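Side-chain contacts in membrane-bound protease PH1510 (Pyrococcus horikoshii, PDB 6M4B), which is a membrane-bound serine protease, here its N-terminal domain, that cleaves near hydrophobic or aromatic residues and degrades casein and a stomatin homolog in vitro: residues P123-T126 with N127-A131; A147-F150 with I151-D154; I133-L136 with A137-G141. The protein carries 1 engineered substitution. All blocks are in the same frame, centred on the assembly; numbering follows the deposited sequence.

Contact 1 (P123-T126 with N127-A131); sequences PKIT and NYFIA
Ile125 and Phe129, one helical turn apart, make the main apolar contact. Their side chains run side by side in the same direction, and Ile125 CG2 lies 3.9 Å from Phe129 CE2, in the plane of the ring and at its edge. With CG1 beside the backbone N (chi1 -71°), the CG2 branch of Ile125 is the one left to meet the ring. One face of that ring is covered by its sequence neighbour, Tyr128, whose CD1 stands 4.2 Å above the ring centre of Phe129. One residue on, Thr126 CG2 meets Ile130 CD1 more loosely, at 4.1 Å.

The polar part is backbone. Asn127 N donates to Pro123 O at 2.9 Å, Tyr128 N to Lys124 O, Phe129 N to Ile125 O, and Ile130 N to Thr126 O at 2.9 Å. This last donor lies in the carbonyl plane, whereas the other three are tilted from theirs. Thr126 OG1 bonds back to the carbonyl of Pro122, just ahead of the helix.

Lys124, the proton donor/acceptor of the active site, is carried on this turn and makes a cation-pi contact with Tyr195 of the second subunit. The segment opens helix 123-139: Phe129 leans on Ala53 and Met57 of helix 53-64, while Ile130 packs against Ile151 of helix 144-152.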
loop_
_atom_site.group_PDB
_atom_site.type_symbol
_atom_site.label_atom_id
_atom_site.label_comp_id
_atom_site.label_asym_id
_atom_site.label_seq_id
_atom_site.Cartn_x
_atom_site.Cartn_y
_atom_site.Cartn_z
ATOM N N PRO A 123 -18.575 -8.226 -5.336
ATOM C CA PRO A 123 -17.512 -8.496 -6.321
ATOM C C PRO A 123 -16.471 -7.407 -6.447
ATOM O O PRO A 123 -15.302 -7.721 -6.620
ATOM C CB PRO A 123 -18.257 -8.653 -7.659
ATOM C CG PRO A 123 -19.722 -8.771 -7.334
ATOM C CD PRO A 123 -19.936 -8.430 -5.885
ATOM N N LYS A 124 -16.868 -6.144 -6.352
ATOM C CA LYS A 124 -15.892 -5.074 -6.500
ATOM C C LYS A 124 -14.901 -5.017 -5.349
ATOM O O LYS A 124 -13.716 -4.790 -5.547
ATOM C CB LYS A 124 -16.563 -3.711 -6.644
ATOM C CG LYS A 124 -17.038 -3.531 -8.075
ATOM C CD LYS A 124 -17.556 -2.190 -8.557
ATOM C CE LYS A 124 -17.124 -1.039 -7.715
ATOM N NZ LYS A 124 -17.665 0.192 -8.295
ATOM N N ILE A 125 -15.423 -5.147 -4.144
ATOM C CA ILE A 125 -14.576 -5.202 -2.976
ATOM C C ILE A 125 -13.654 -6.441 -3.059
ATOM O O ILE A 125 -12.501 -6.356 -2.730
ATOM C CB ILE A 125 -15.410 -5.129 -1.669
ATOM C CG1 ILE A 125 -15.951 -3.727 -1.519
ATOM C CG2 ILE A 125 -14.569 -5.455 -0.442
ATOM C CD1 ILE A 125 -14.886 -2.675 -1.202
ATOM N N THR A 126 -14.167 -7.539 -3.570
ATOM C CA THR A 126 -13.403 -8.743 -3.694
ATOM C C THR A 126 -12.260 -8.462 -4.666
ATOM O O THR A 126 -11.129 -8.826 -4.397
ATOM C CB THR A 126 -14.270 -9.935 -4.133
ATOM O OG1 THR A 126 -15.297 -10.152 -3.166
ATOM C CG2 THR A 126 -13.438 -11.233 -4.313
ATOM N N ASN A 127 -12.565 -7.843 -5.791
ATOM C CA ASN A 127 -11.545 -7.580 -6.799
ATOM C C ASN A 127 -10.490 -6.630 -6.287
ATOM O O ASN A 127 -9.357 -6.738 -6.678
ATOM C CB ASN A 127 -12.114 -7.073 -8.119
ATOM C CG ASN A 127 -12.893 -8.150 -8.879
ATOM O OD1 ASN A 127 -12.657 -9.343 -8.762
ATOM N ND2 ASN A 127 -13.866 -7.703 -9.639
ATOM N N TYR A 128 -10.901 -5.696 -5.461
ATOM C CA TYR A 128 -9.991 -4.805 -4.814
ATOM C C TYR A 128 -8.933 -5.574 -3.967
ATOM O O TYR A 128 -7.736 -5.294 -4.048
ATOM C CB TYR A 128 -10.778 -3.823 -3.964
ATOM C CG TYR A 128 -9.912 -2.911 -3.179
ATOM C CD1 TYR A 128 -9.429 -3.307 -1.920
ATOM C CD2 TYR A 128 -9.546 -1.688 -3.659
ATOM C CE1 TYR A 128 -8.576 -2.498 -1.212
ATOM C CE2 TYR A 128 -8.689 -0.844 -2.936
ATOM C CZ TYR A 128 -8.205 -1.257 -1.729
ATOM O OH TYR A 128 -7.419 -0.416 -0.979
ATOM N N PHE A 129 -9.407 -6.540 -3.202
ATOM C CA PHE A 129 -8.567 -7.377 -2.382
ATOM C C PHE A 129 -7.694 -8.288 -3.186
ATOM O O PHE A 129 -6.514 -8.448 -2.847
ATOM C CB PHE A 129 -9.369 -8.133 -1.301
ATOM C CG PHE A 129 -9.635 -7.294 -0.098
ATOM C CD1 PHE A 129 -8.575 -6.912 0.725
ATOM C CD2 PHE A 129 -10.881 -6.711 0.116
ATOM C CE1 PHE A 129 -8.780 -6.046 1.795
ATOM C CE2 PHE A 129 -11.090 -5.837 1.179
ATOM C CZ PHE A 129 -10.042 -5.510 2.021
ATOM N N ILE A 130 -8.220 -8.784 -4.293
ATOM C CA ILE A 130 -7.427 -9.554 -5.241
ATOM C C ILE A 130 -6.310 -8.687 -5.815
ATOM O O ILE A 130 -5.156 -9.111 -5.813
ATOM C CB ILE A 130 -8.272 -10.138 -6.377
ATOM C CG1 ILE A 130 -9.214 -11.226 -5.825
ATOM C CG2 ILE A 130 -7.405 -10.721 -7.465
ATOM C CD1 ILE A 130 -10.280 -11.712 -6.807
ATOM N N ALA A 131 -6.617 -7.474 -6.266
ATOM C CA ALA A 131 -5.559 -6.609 -6.756
ATOM C C ALA A 131 -4.511 -6.352 -5.645
ATOM O O ALA A 131 -3.308 -6.383 -5.924
ATOM C CB ALA A 131 -6.115 -5.304 -7.276
#

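Contact 2 (A147-F150 with I151-D154); sequences AEEF and ITKD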
loop_
_atom_site.group_PDB
_atom_site.type_symbol
_atom_site.label_atom_id
_atom_site.label_comp_id
_atom_site.label_asym_id
_atom_site.label_seq_id
_atom_site.Cartn_x
_atom_site.Cartn_y
_atom_site.Cartn_z
ATOM N N ALA A 147 -1.516 -16.561 -4.615
ATOM C CA ALA A 147 -2.041 -15.510 -3.724
ATOM C C ALA A 147 -3.498 -15.172 -4.064
ATOM O O ALA A 147 -4.326 -15.010 -3.175
ATOM C CB ALA A 147 -1.176 -14.252 -3.766
ATOM N N GLU A 148 -3.791 -15.057 -5.350
ATOM C CA GLU A 148 -5.167 -14.809 -5.817
ATOM C C GLU A 148 -6.079 -15.960 -5.373
ATOM O O GLU A 148 -7.130 -15.729 -4.806
ATOM C CB GLU A 148 -5.217 -14.645 -7.343
ATOM C CG GLU A 148 -6.636 -14.389 -7.847
ATOM C CD GLU A 148 -6.753 -14.068 -9.345
ATOM O OE1 GLU A 148 -7.873 -14.131 -9.852
ATOM O OE2 GLU A 148 -5.773 -13.797 -10.035
ATOM N N GLU A 149 -5.619 -17.196 -5.531
ATOM C CA GLU A 149 -6.416 -18.326 -5.073
ATOM C C GLU A 149 -6.702 -18.373 -3.597
ATOM O O GLU A 149 -7.734 -18.924 -3.202
ATOM C CB GLU A 149 -5.849 -19.638 -5.555
ATOM C CG GLU A 149 -5.743 -19.718 -7.091
ATOM C CD GLU A 149 -5.129 -21.017 -7.563
ATOM O OE1 GLU A 149 -4.930 -21.908 -6.738
ATOM O OE2 GLU A 149 -4.897 -21.177 -8.757
ATOM N N PHE A 150 -5.850 -17.797 -2.755
ATOM C CA PHE A 150 -6.220 -17.711 -1.361
ATOM C C PHE A 150 -7.600 -17.053 -1.207
ATOM O O PHE A 150 -8.271 -17.261 -0.195
ATOM C CB PHE A 150 -5.229 -16.873 -0.515
ATOM C CG PHE A 150 -3.831 -17.435 -0.381
ATOM C CD1 PHE A 150 -3.566 -18.799 -0.461
ATOM C CD2 PHE A 150 -2.746 -16.552 -0.184
ATOM C CE1 PHE A 150 -2.285 -19.295 -0.316
ATOM C CE2 PHE A 150 -1.451 -17.039 -0.029
ATOM C CZ PHE A 150 -1.221 -18.419 -0.070
ATOM N N ILE A 151 -7.934 -16.152 -2.119
ATOM C CA ILE A 151 -9.192 -15.449 -2.095
ATOM C C ILE A 151 -10.218 -16.239 -2.917
ATOM O O ILE A 151 -11.267 -16.587 -2.398
ATOM C CB ILE A 151 -9.063 -13.992 -2.645
ATOM C CG1 ILE A 151 -8.325 -13.115 -1.656
ATOM C CG2 ILE A 151 -10.425 -13.366 -2.955
ATOM C CD1 ILE A 151 -8.055 -11.711 -2.142
ATOM N N THR A 152 -9.922 -16.493 -4.193
ATOM C CA THR A 152 -10.959 -16.981 -5.105
ATOM C C THR A 152 -11.399 -18.424 -4.791
ATOM O O THR A 152 -12.517 -18.790 -5.082
ATOM C CB THR A 152 -10.505 -16.943 -6.550
ATOM O OG1 THR A 152 -9.312 -17.736 -6.682
ATOM C CG2 THR A 152 -10.287 -15.479 -7.017
ATOM N N LYS A 153 -10.501 -19.228 -4.221
ATOM C CA LYS A 153 -10.766 -20.609 -3.836
ATOM C C LYS A 153 -10.750 -20.785 -2.332
ATOM O O LYS A 153 -11.008 -21.858 -1.837
ATOM C CB LYS A 153 -9.733 -21.507 -4.517
ATOM C CG LYS A 153 -10.026 -21.589 -5.988
ATOM C CD LYS A 153 -9.065 -22.347 -6.881
ATOM C CE LYS A 153 -9.321 -21.933 -8.335
ATOM N NZ LYS A 153 -9.155 -23.022 -9.353
ATOM N N ASP A 154 -10.483 -19.732 -1.580
ATOM C CA ASP A 154 -10.247 -19.869 -0.138
ATOM C C ASP A 154 -9.103 -20.875 0.165
ATOM O O ASP A 154 -9.077 -21.529 1.202
ATOM C CB ASP A 154 -11.564 -20.249 0.585
ATOM C CG ASP A 154 -11.612 -19.727 1.990
ATOM O OD1 ASP A 154 -11.057 -18.638 2.243
ATOM O OD2 ASP A 154 -12.199 -20.392 2.882
#
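Thr152 and Glu148 meet because of their torsions: Glu148 holds CG opposite the backbone N (chi1 180°) and stays extended, while Thr152 has its hydroxyl between N and the carbonyl carbon (chi1 58°). The methyl CG2 of Thr152 consequently comes to 3.9 Å from Glu148 CG, and its OG1 lies 3.4 Å from Glu149 CA. Glu149 and Lys153 run alongside each other in the same direction, with Glu149 OE1 4.2 Å from Lys153 CD. Their charged ends stay apart, Glu149 OE2 being 4.7 Å from Lys153 NZ, so any attraction between them is probably modest.

The carbonyl of Glu148 takes two backbone donors. Thr152 N lies 3.0 Å from Glu148 O in the carbonyl plane; Ile151 N, 2.8 Å from Glu148 O, comes from above it. Lys153 N then bonds to Glu149 O at 3.0 Å. Asp154 leaves helical geometry with positive phi (56°), and its CA makes a C-H...O contact of 3.3 Å with Phe150 O.

Beyond the turn, Glu148 OE2 forms a salt bridge with Lys134, and Asp154 OD1 accepts from the backbone N of the substrate-binding residue Arg107. Helix 144-152 packs through Ala147 on Ala137 of helix 123-139; Ile151 rests on Tyr87 of helix 84-90 and Phe150 on Thr86 of that same helix, and the chain leads on into strand 156-157.

Contact 3 (I133-L136 with A137-G141); sequences IKSL and AQESG
The carbonyl oxygen of Leu136 is approached by both polar groups of Ser140. Ser140 N donates to Leu136 O at 3.2 Å, a bond bent to 140° at the hydrogen, while Ser140 OG lies 2.8 Å from the same Leu136 O. That hydroxyl is also near Ala137 O, and which carbonyl takes its proton is not settled. The serine OG sits between its own N and carbonyl carbon (chi1 60°), which folds it back over the last turn.

Upstream, the helical bonds are straighter. Glu139 N donates to Ser135 O at 2.8 Å, and Gln138 N reaches Lys134 O at 2.8 Å. The Glu139 chain then runs over the carbonyl that its backbone N holds: Glu139 CG lies 3.1 Å from Ser135 O. At its far end Glu139 OE1 comes within 3.8 Å of Leu136 CD2, the two side chains crossing at an angle. A water donates to Ser135 OG and to Glu139 OE2, tying hydroxyl to carboxylate, while Ser135 OG also bonds to the carbonyl of Tyr132. Gln138 CG, beside the backbone N (chi1 -54°), lies 3.0 Å from Lys134 O, and the chain bends beyond it.

Leu136 packs on Val60 and Gln64 of helix 53-64 and on Leu90 of helix 84-90; Ser135 meets its counterpart Ser135 of the second subunit, and Glu139 packs on Tyr132 of that subunit. Gly141, with positive phi, is the C-prime residue of a Schellman motif in which Arg142 N returns to Ala137 O and Gly141 N, more weakly, to Gln138 O, the way this helix of the ClpP/crotonase-like domain ends.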
loop_
_atom_site.group_PDB
_atom_site.type_symbol
_atom_site.label_atom_id
_atom_site.label_comp_id
_atom_site.label_asym_id
_atom_site.label_seq_id
_atom_site.Cartn_x
_atom_site.Cartn_y
_atom_site.Cartn_z
ATOM N N ILE A 133 -3.684 -8.241 -2.812
ATOM C CA ILE A 133 -2.931 -9.443 -2.441
ATOM C C ILE A 133 -1.946 -9.855 -3.550
ATOM O O ILE A 133 -0.799 -10.199 -3.265
ATOM C CB ILE A 133 -3.833 -10.615 -2.021
ATOM C CG1 ILE A 133 -3.076 -11.512 -1.029
ATOM C CG2 ILE A 133 -4.360 -11.418 -3.223
ATOM C CD1 ILE A 133 -3.896 -12.637 -0.476
ATOM N N LYS A 134 -2.348 -9.665 -4.798
ATOM C CA LYS A 134 -1.481 -9.935 -5.926
ATOM C C LYS A 134 -0.301 -8.979 -6.004
ATOM O O LYS A 134 0.810 -9.376 -6.349
ATOM C CB LYS A 134 -2.249 -9.924 -7.231
ATOM C CG LYS A 134 -3.047 -11.192 -7.472
ATOM C CD LYS A 134 -3.874 -11.121 -8.739
ATOM C CE LYS A 134 -3.047 -11.127 -10.023
ATOM N NZ LYS A 134 -3.325 -12.307 -10.861
ATOM N N SER A 135 -0.530 -7.736 -5.639
ATOM C CA SER A 135 0.499 -6.764 -5.608
ATOM C C SER A 135 1.546 -7.095 -4.529
ATOM O O SER A 135 2.710 -6.931 -4.806
ATOM C CB SER A 135 -0.070 -5.370 -5.365
ATOM O OG SER A 135 -0.482 -5.128 -4.029
ATOM N N LEU A 136 1.122 -7.537 -3.332
ATOM C CA LEU A 136 2.062 -7.929 -2.301
ATOM C C LEU A 136 2.910 -9.125 -2.792
ATOM O O LEU A 136 4.122 -9.099 -2.647
ATOM C CB LEU A 136 1.362 -8.250 -0.983
ATOM C CG LEU A 136 0.490 -7.139 -0.368
ATOM C CD1 LEU A 136 -0.068 -7.643 0.932
ATOM C CD2 LEU A 136 1.329 -5.893 -0.156
ATOM N N ALA A 137 2.284 -10.084 -3.473
ATOM C CA ALA A 137 3.019 -11.161 -4.079
ATOM C C ALA A 137 4.010 -10.704 -5.149
ATOM O O ALA A 137 5.166 -11.102 -5.120
ATOM C CB ALA A 137 2.073 -12.227 -4.645
ATOM N N GLN A 138 3.567 -9.862 -6.079
ATOM C CA GLN A 138 4.425 -9.410 -7.176
ATOM C C GLN A 138 5.550 -8.562 -6.654
ATOM O O GLN A 138 6.646 -8.668 -7.130
ATOM C CB GLN A 138 3.664 -8.626 -8.258
ATOM C CG GLN A 138 2.477 -9.371 -8.820
ATOM C CD GLN A 138 2.786 -10.090 -10.093
ATOM O OE1 GLN A 138 3.970 -10.331 -10.423
ATOM N NE2 GLN A 138 1.716 -10.469 -10.829
ATOM N N GLU A 139 5.262 -7.696 -5.697
ATOM C CA GLU A 139 6.282 -6.857 -5.106
ATOM C C GLU A 139 7.412 -7.682 -4.433
ATOM O O GLU A 139 8.533 -7.226 -4.373
ATOM C CB GLU A 139 5.661 -5.929 -4.051
ATOM C CG GLU A 139 4.915 -4.768 -4.686
ATOM C CD GLU A 139 3.904 -4.097 -3.765
ATOM O OE1 GLU A 139 3.889 -4.402 -2.540
ATOM O OE2 GLU A 139 3.108 -3.270 -4.287
ATOM N N SER A 140 7.073 -8.838 -3.881
ATOM C CA SER A 140 8.030 -9.681 -3.202
ATOM C C SER A 140 8.506 -10.892 -4.007
ATOM O O SER A 140 9.140 -11.780 -3.443
ATOM C CB SER A 140 7.400 -10.148 -1.895
ATOM O OG SER A 140 6.219 -10.887 -2.109
ATOM N N GLY A 141 8.206 -10.954 -5.317
ATOM C CA GLY A 141 8.643 -12.097 -6.124
ATOM C C GLY A 141 7.967 -13.404 -5.736
ATOM O O GLY A 141 8.411 -14.435 -6.109
HETATM O O HOH W 1 0.383 -2.563 -2.938
#

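Overall arrangement
Contacts 1 and 3 are the two ends of helix 123-139, and contact 2 closes the next helix, 144-152. Contact 1 lies at the surface, contact 2 is partly buried, and contact 3 is largely buried. Both ends of helix 123-139 touch the second subunit, whereas contact 2 stays within its own chain. Contact 1 relies on an aliphatic-aromatic pair beside an active-site lysine, contact 2 on a carbonyl shared by two backbone donors and a helix end tied to substrate-binding Arg107, and contact 3 on water-bridged polar groups and a Schellman end. Contacts 1 and 2 join by apolar packing, contacts 2 and 3 by a salt bridge as well as packing.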